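Local coordinates for phosphoribulokinase 1 (Rhodobacter sphaeroides, PDB 1A7J), which catalyses the ATP-dependent phosphorylation of D-ribulose 5-phosphate to D-ribulose 1,5-bisphosphate in the Calvin cycle, at residues Gly33-Ile39 with Ser125-Glu131; Tyr245-Ile250 with Ala271-Ile275. All coordinates share one frame; numbering follows the deposited sequence.

Interaction 1 of 2, residues Gly33-Ile39 with Ser125-Glu131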
loop_
_atom_site.group_PDB
_atom_site.type_symbol
_atom_site.label_atom_id
_atom_site.label_comp_id
_atom_site.label_asym_id
_atom_site.label_seq_id
_atom_site.Cartn_x
_atom_site.Cartn_y
_atom_site.Cartn_z
ATOM N N GLY A 33 2.089 -17.862 -14.077
ATOM C CA GLY A 33 2.162 -17.442 -15.470
ATOM C C GLY A 33 1.472 -16.120 -15.774
ATOM O O GLY A 33 1.333 -15.732 -16.935
ATOM N N VAL A 34 1.074 -15.412 -14.722
ATOM C CA VAL A 34 0.411 -14.117 -14.832
ATOM C C VAL A 34 1.399 -13.037 -15.269
ATOM O O VAL A 34 2.253 -12.615 -14.482
ATOM C CB VAL A 34 -0.213 -13.722 -13.466
ATOM C CG1 VAL A 34 -0.773 -12.324 -13.505
ATOM C CG2 VAL A 34 -1.294 -14.724 -13.094
ATOM N N LYS A 35 1.323 -12.647 -16.543
ATOM C CA LYS A 35 2.085 -11.499 -17.041
ATOM C C LYS A 35 1.489 -10.212 -16.475
ATOM O O LYS A 35 0.317 -9.914 -16.722
ATOM C CB LYS A 35 2.066 -11.460 -18.573
ATOM C CG LYS A 35 2.952 -10.378 -19.197
ATOM C CD LYS A 35 4.336 -10.297 -18.537
ATOM C CE LYS A 35 5.157 -9.092 -19.024
ATOM N NZ LYS A 35 6.220 -8.660 -18.035
ATOM N N ALA A 36 2.292 -9.471 -15.704
ATOM C CA ALA A 36 1.784 -8.353 -14.907
ATOM C C ALA A 36 2.510 -7.028 -15.110
ATOM O O ALA A 36 3.726 -6.937 -14.950
ATOM C CB ALA A 36 1.801 -8.722 -13.434
ATOM N N VAL A 37 1.732 -5.986 -15.376
ATOM C CA VAL A 37 2.253 -4.632 -15.290
ATOM C C VAL A 37 2.005 -4.069 -13.898
ATOM O O VAL A 37 1.103 -4.508 -13.206
ATOM C CB VAL A 37 1.603 -3.691 -16.328
ATOM C CG1 VAL A 37 1.833 -4.215 -17.729
ATOM C CG2 VAL A 37 0.126 -3.541 -16.054
ATOM N N SER A 38 2.789 -3.089 -13.484
ATOM C CA SER A 38 2.658 -2.601 -12.130
ATOM C C SER A 38 2.837 -1.096 -12.026
ATOM O O SER A 38 3.257 -0.447 -12.982
ATOM C CB SER A 38 3.655 -3.324 -11.224
ATOM O OG SER A 38 4.991 -2.937 -11.496
ATOM N N ILE A 39 2.289 -0.545 -10.945
ATOM C CA ILE A 39 2.390 0.859 -10.591
ATOM C C ILE A 39 2.930 0.938 -9.162
ATOM O O ILE A 39 2.454 0.218 -8.279
ATOM C CB ILE A 39 1.002 1.529 -10.642
ATOM C CG1 ILE A 39 0.510 1.650 -12.090
ATOM C CG2 ILE A 39 1.049 2.902 -10.004
ATOM C CD1 ILE A 39 -0.862 2.301 -12.199
ATOM N N SER A 125 -0.932 -7.905 -21.050
ATOM C CA SER A 125 -0.985 -8.058 -19.597
ATOM C C SER A 125 -2.257 -8.750 -19.099
ATOM O O SER A 125 -3.351 -8.520 -19.609
ATOM C CB SER A 125 -0.842 -6.690 -18.924
ATOM O OG SER A 125 0.278 -5.997 -19.442
ATOM N N HIS A 126 -2.080 -9.638 -18.127
ATOM C CA HIS A 126 -3.172 -10.379 -17.506
ATOM C C HIS A 126 -3.845 -9.530 -16.419
ATOM O O HIS A 126 -5.027 -9.705 -16.131
ATOM C CB HIS A 126 -2.624 -11.690 -16.876
ATOM C CG HIS A 126 -2.578 -12.882 -17.818
ATOM N ND1 HIS A 126 -1.404 -13.298 -18.441
ATOM C CD2 HIS A 126 -3.573 -13.668 -18.327
ATOM C CE1 HIS A 126 -1.688 -14.265 -19.314
ATOM N NE2 HIS A 126 -2.997 -14.510 -19.266
ATOM N N LEU A 127 -3.046 -8.723 -15.726
ATOM C CA LEU A 127 -3.556 -7.799 -14.720
ATOM C C LEU A 127 -2.608 -6.651 -14.465
ATOM O O LEU A 127 -1.440 -6.695 -14.856
ATOM C CB LEU A 127 -3.823 -8.517 -13.410
ATOM C CG LEU A 127 -2.685 -9.365 -12.867
ATOM C CD1 LEU A 127 -1.863 -8.591 -11.853
ATOM C CD2 LEU A 127 -3.286 -10.600 -12.234
ATOM N N LEU A 128 -3.150 -5.570 -13.919
ATOM C CA LEU A 128 -2.326 -4.488 -13.394
ATOM C C LEU A 128 -2.193 -4.716 -11.899
ATOM O O LEU A 128 -3.036 -5.372 -11.298
ATOM C CB LEU A 128 -2.983 -3.118 -13.680
ATOM C CG LEU A 128 -2.635 -1.820 -12.921
ATOM C CD1 LEU A 128 -1.173 -1.432 -13.099
ATOM C CD2 LEU A 128 -3.517 -0.702 -13.423
ATOM N N PHE A 129 -1.063 -4.288 -11.346
ATOM C CA PHE A 129 -0.800 -4.384 -9.921
ATOM C C PHE A 129 -0.394 -3.022 -9.405
ATOM O O PHE A 129 0.539 -2.426 -9.917
ATOM C CB PHE A 129 0.339 -5.355 -9.666
ATOM C CG PHE A 129 0.704 -5.499 -8.218
ATOM C CD1 PHE A 129 -0.185 -6.098 -7.328
ATOM C CD2 PHE A 129 1.956 -5.098 -7.759
ATOM C CE1 PHE A 129 0.164 -6.305 -5.996
ATOM C CE2 PHE A 129 2.318 -5.298 -6.436
ATOM C CZ PHE A 129 1.421 -5.904 -5.549
ATOM N N TYR A 130 -1.038 -2.570 -8.339
ATOM C CA TYR A 130 -0.692 -1.299 -7.713
ATOM C C TYR A 130 -0.262 -1.550 -6.257
ATOM O O TYR A 130 -0.875 -2.360 -5.562
ATOM C CB TYR A 130 -1.914 -0.378 -7.752
ATOM C CG TYR A 130 -1.757 0.891 -6.970
ATOM C CD1 TYR A 130 -2.040 0.933 -5.609
ATOM C CD2 TYR A 130 -1.294 2.051 -7.580
ATOM C CE1 TYR A 130 -1.858 2.085 -4.871
ATOM C CE2 TYR A 130 -1.104 3.229 -6.848
ATOM C CZ TYR A 130 -1.392 3.229 -5.498
ATOM O OH TYR A 130 -1.250 4.387 -4.766
ATOM N N GLU A 131 0.821 -0.909 -5.816
ATOM C CA GLU A 131 1.181 -0.850 -4.392
ATOM C C GLU A 131 1.391 0.611 -3.929
ATOM O O GLU A 131 2.260 1.322 -4.465
ATOM C CB GLU A 131 2.455 -1.681 -4.132
ATOM C CG GLU A 131 2.930 -1.723 -2.652
ATOM C CD GLU A 131 4.121 -2.660 -2.398
ATOM O OE1 GLU A 131 4.951 -2.841 -3.320
ATOM O OE2 GLU A 131 4.229 -3.206 -1.271
#
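At the H126 ring, the backbone N-H of K35 arrives at the edge, near the ring plane, and forms a weak hydrogen bond to ND1 (N to ND1 3.4 Å). S38 CB likewise lies at the edge of the F129 ring, whereas I39 CG2 meets the Y130 ring obliquely, 3.5 Å from CD2. These groups decorate the parallel pairing of strands 36-40 and 127-132 at one edge of the central sheet of a P-loop kinase fold resembling adenylate kinase. The ladder shows how parallel strands are joined: V37 N binds L127 O, V37 O accepts F129 N, and F129 O accepts I39 N at 2.8 Å. Just before the strands, H126 N bonds to K35 O, gripping the same lysine backbone that reaches the imidazole.

The sheet then sorts its side chains by face. A36, S38, L127 and F129 share one side, where F29 of helix 21-32 covers A36 and the F25 ring meets that of F129. V37, I39, L128 and Y130 occupy the other, where helix 77-90 touches V37 and L128, and F44 and F121 pack on I39. L128 holds CG opposite its backbone N (chi1 161°), and its CD1 comes within 3.7 Å of I39 CG1. V34 crosses L127 at about a right angle, with CG1 closely packed on CD2 at 3.3 Å. E131 carries the pairing toward the nucleotide site: its OE2 makes a weak hydrogen bond with S19 OG, in the predicted ATP-binding loop, while its backbone N donates to I39 O at 3.2 Å, with an N-H...O angle of 166°.

Interaction 2 of 2, residues Tyr245-Ile250 with Ala271-Ile275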
loop_
_atom_site.group_PDB
_atom_site.type_symbol
_atom_site.label_atom_id
_atom_site.label_comp_id
_atom_site.label_asym_id
_atom_site.label_seq_id
_atom_site.Cartn_x
_atom_site.Cartn_y
_atom_site.Cartn_z
ATOM N N TYR A 245 -7.950 -25.135 6.980
ATOM C CA TYR A 245 -6.944 -25.435 5.989
ATOM C C TYR A 245 -5.819 -24.554 6.393
ATOM O O TYR A 245 -4.781 -25.018 6.820
ATOM C CB TYR A 245 -7.419 -25.006 4.611
ATOM C CG TYR A 245 -6.353 -25.028 3.539
ATOM C CD1 TYR A 245 -5.780 -26.219 3.141
ATOM C CD2 TYR A 245 -5.873 -23.853 2.975
ATOM C CE1 TYR A 245 -4.748 -26.234 2.217
ATOM C CE2 TYR A 245 -4.847 -23.871 2.049
ATOM C CZ TYR A 245 -4.290 -25.055 1.683
ATOM O OH TYR A 245 -3.270 -25.093 0.771
ATOM N N LEU A 246 -6.139 -23.279 6.473
ATOM C CA LEU A 246 -5.175 -22.246 6.747
ATOM C C LEU A 246 -4.440 -22.396 8.067
ATOM O O LEU A 246 -3.219 -22.405 8.078
ATOM C CB LEU A 246 -5.879 -20.910 6.676
ATOM C CG LEU A 246 -6.217 -20.548 5.240
ATOM C CD1 LEU A 246 -7.172 -19.418 5.202
ATOM C CD2 LEU A 246 -4.962 -20.166 4.542
ATOM N N THR A 247 -5.161 -22.573 9.166
ATOM C CA THR A 247 -4.513 -22.815 10.450
ATOM C C THR A 247 -3.689 -24.139 10.507
ATOM O O THR A 247 -2.727 -24.264 11.276
ATOM C CB THR A 247 -5.533 -22.820 11.579
ATOM O OG1 THR A 247 -6.400 -23.945 11.428
ATOM C CG2 THR A 247 -6.355 -21.570 11.565
ATOM N N SER A 248 -4.041 -25.120 9.684
ATOM C CA SER A 248 -3.244 -26.336 9.579
ATOM C C SER A 248 -1.953 -26.015 8.877
ATOM O O SER A 248 -0.899 -26.532 9.227
ATOM C CB SER A 248 -3.973 -27.397 8.769
ATOM O OG SER A 248 -4.403 -28.463 9.587
ATOM N N MET A 249 -2.043 -25.199 7.843
ATOM C CA MET A 249 -0.901 -24.977 7.006
ATOM C C MET A 249 0.032 -23.971 7.660
ATOM O O MET A 249 1.179 -24.285 7.937
ATOM C CB MET A 249 -1.355 -24.503 5.624
ATOM C CG MET A 249 -2.132 -25.557 4.846
ATOM S SD MET A 249 -1.114 -26.815 4.097
ATOM C CE MET A 249 -0.216 -25.879 2.995
ATOM N N ILE A 250 -0.494 -22.818 8.047
ATOM C CA ILE A 250 0.326 -21.852 8.736
ATOM C C ILE A 250 0.516 -22.243 10.172
ATOM O O ILE A 250 -0.405 -22.198 10.977
ATOM C CB ILE A 250 -0.263 -20.466 8.688
ATOM C CG1 ILE A 250 -0.527 -20.071 7.230
ATOM C CG2 ILE A 250 0.726 -19.496 9.332
ATOM C CD1 ILE A 250 -1.446 -18.920 7.087
ATOM N N ALA A 271 1.352 -16.969 4.312
ATOM C CA ALA A 271 -0.077 -16.699 4.405
ATOM C C ALA A 271 -0.602 -15.906 3.204
ATOM O O ALA A 271 -1.651 -16.219 2.648
ATOM C CB ALA A 271 -0.359 -15.967 5.662
ATOM N N MET A 272 0.182 -14.966 2.713
ATOM C CA MET A 272 -0.148 -14.361 1.435
ATOM C C MET A 272 -0.153 -15.354 0.266
ATOM O O MET A 272 -1.123 -15.429 -0.465
ATOM C CB MET A 272 0.778 -13.170 1.158
ATOM C CG MET A 272 0.591 -12.084 2.178
ATOM S SD MET A 272 1.441 -10.589 1.793
ATOM C CE MET A 272 0.789 -10.301 0.274
ATOM N N GLN A 273 0.851 -16.206 0.150
ATOM C CA GLN A 273 0.811 -17.221 -0.890
ATOM C C GLN A 273 -0.376 -18.132 -0.758
ATOM O O GLN A 273 -1.192 -18.182 -1.666
ATOM C CB GLN A 273 2.081 -18.042 -0.902
ATOM C CG GLN A 273 3.175 -17.348 -1.652
ATOM C CD GLN A 273 4.454 -18.117 -1.617
ATOM O OE1 GLN A 273 4.474 -19.317 -1.904
ATOM N NE2 GLN A 273 5.536 -17.446 -1.241
ATOM N N LEU A 274 -0.567 -18.739 0.411
ATOM C CA LEU A 274 -1.672 -19.663 0.569
ATOM C C LEU A 274 -2.984 -18.970 0.323
ATOM O O LEU A 274 -3.956 -19.607 -0.056
ATOM C CB LEU A 274 -1.723 -20.243 1.962
ATOM C CG LEU A 274 -0.596 -21.146 2.408
ATOM C CD1 LEU A 274 -0.966 -21.683 3.770
ATOM C CD2 LEU A 274 -0.405 -22.258 1.414
ATOM N N ILE A 275 -3.085 -17.712 0.708
ATOM C CA ILE A 275 -4.382 -17.064 0.652
ATOM C C ILE A 275 -4.639 -16.504 -0.733
ATOM O O ILE A 275 -5.612 -16.892 -1.362
ATOM C CB ILE A 275 -4.506 -15.975 1.746
ATOM C CG1 ILE A 275 -4.670 -16.666 3.088
ATOM C CG2 ILE A 275 -5.689 -15.032 1.485
ATOM C CD1 ILE A 275 -4.536 -15.758 4.185
#
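L274 projects toward the helix that carries M249 and meets I250 just beyond its end, a compact example of apolar packing between two helices running roughly antiparallel. The axes of helix segments 245-249 and 271-275 cross at 144° and approach no closer than 11.0 Å, so side chains bridge the space without any hydrogen bond across. The tight part gathers round one methyl: L274 CD1 lies 3.4 Å from M249 CB and 3.8 Å from I250 CG1, with the L274 and I250 side chains sliding past each other in opposite directions. I250, the first residue to leave the helix, also pushes its CD1 to within 3.5 Å of A271 CB. Beside this cluster L246 CD2 reaches I275 CG1 at 3.8 Å, the two side chains crossing at about a right angle. The antiparallel part of the central sheet packs against this side of the pair, I261 touching L246, V263 touching I250, and I233 both A271 and I275.

The outer side is looser. Y245 and M249 are exposed; Y245 reaches L274 only through OH, 4.1 Å from CD2. Bends at chi2 and chi3 bring M249 CE to 4.0 Å from L274 CD2. An alanine in place of L274 would remove CG and both methyls, which would probably open a gap between the helices and leave M249 and I250 without their shared partner. With chi1 at -66°, M249 CG stands beside its own backbone N and 3.7 Å above one face of the Y245 ring, offset toward the rim.

Interaction 1 knits two neighbouring parallel strands at one edge of the central sheet with a ladder of backbone bonds, and side chains fill in on both faces. Interaction 2, by contrast, relies on apolar side chains alone and joins two helices beside the antiparallel part of that sheet, farther from the chain's centre and with less than half the buried surface. Both are partly buried, with a covered interior and an exposed fringe. They do not touch, their centres lying about 23 Å apart, but helix 21-32 packs against residues of both regions.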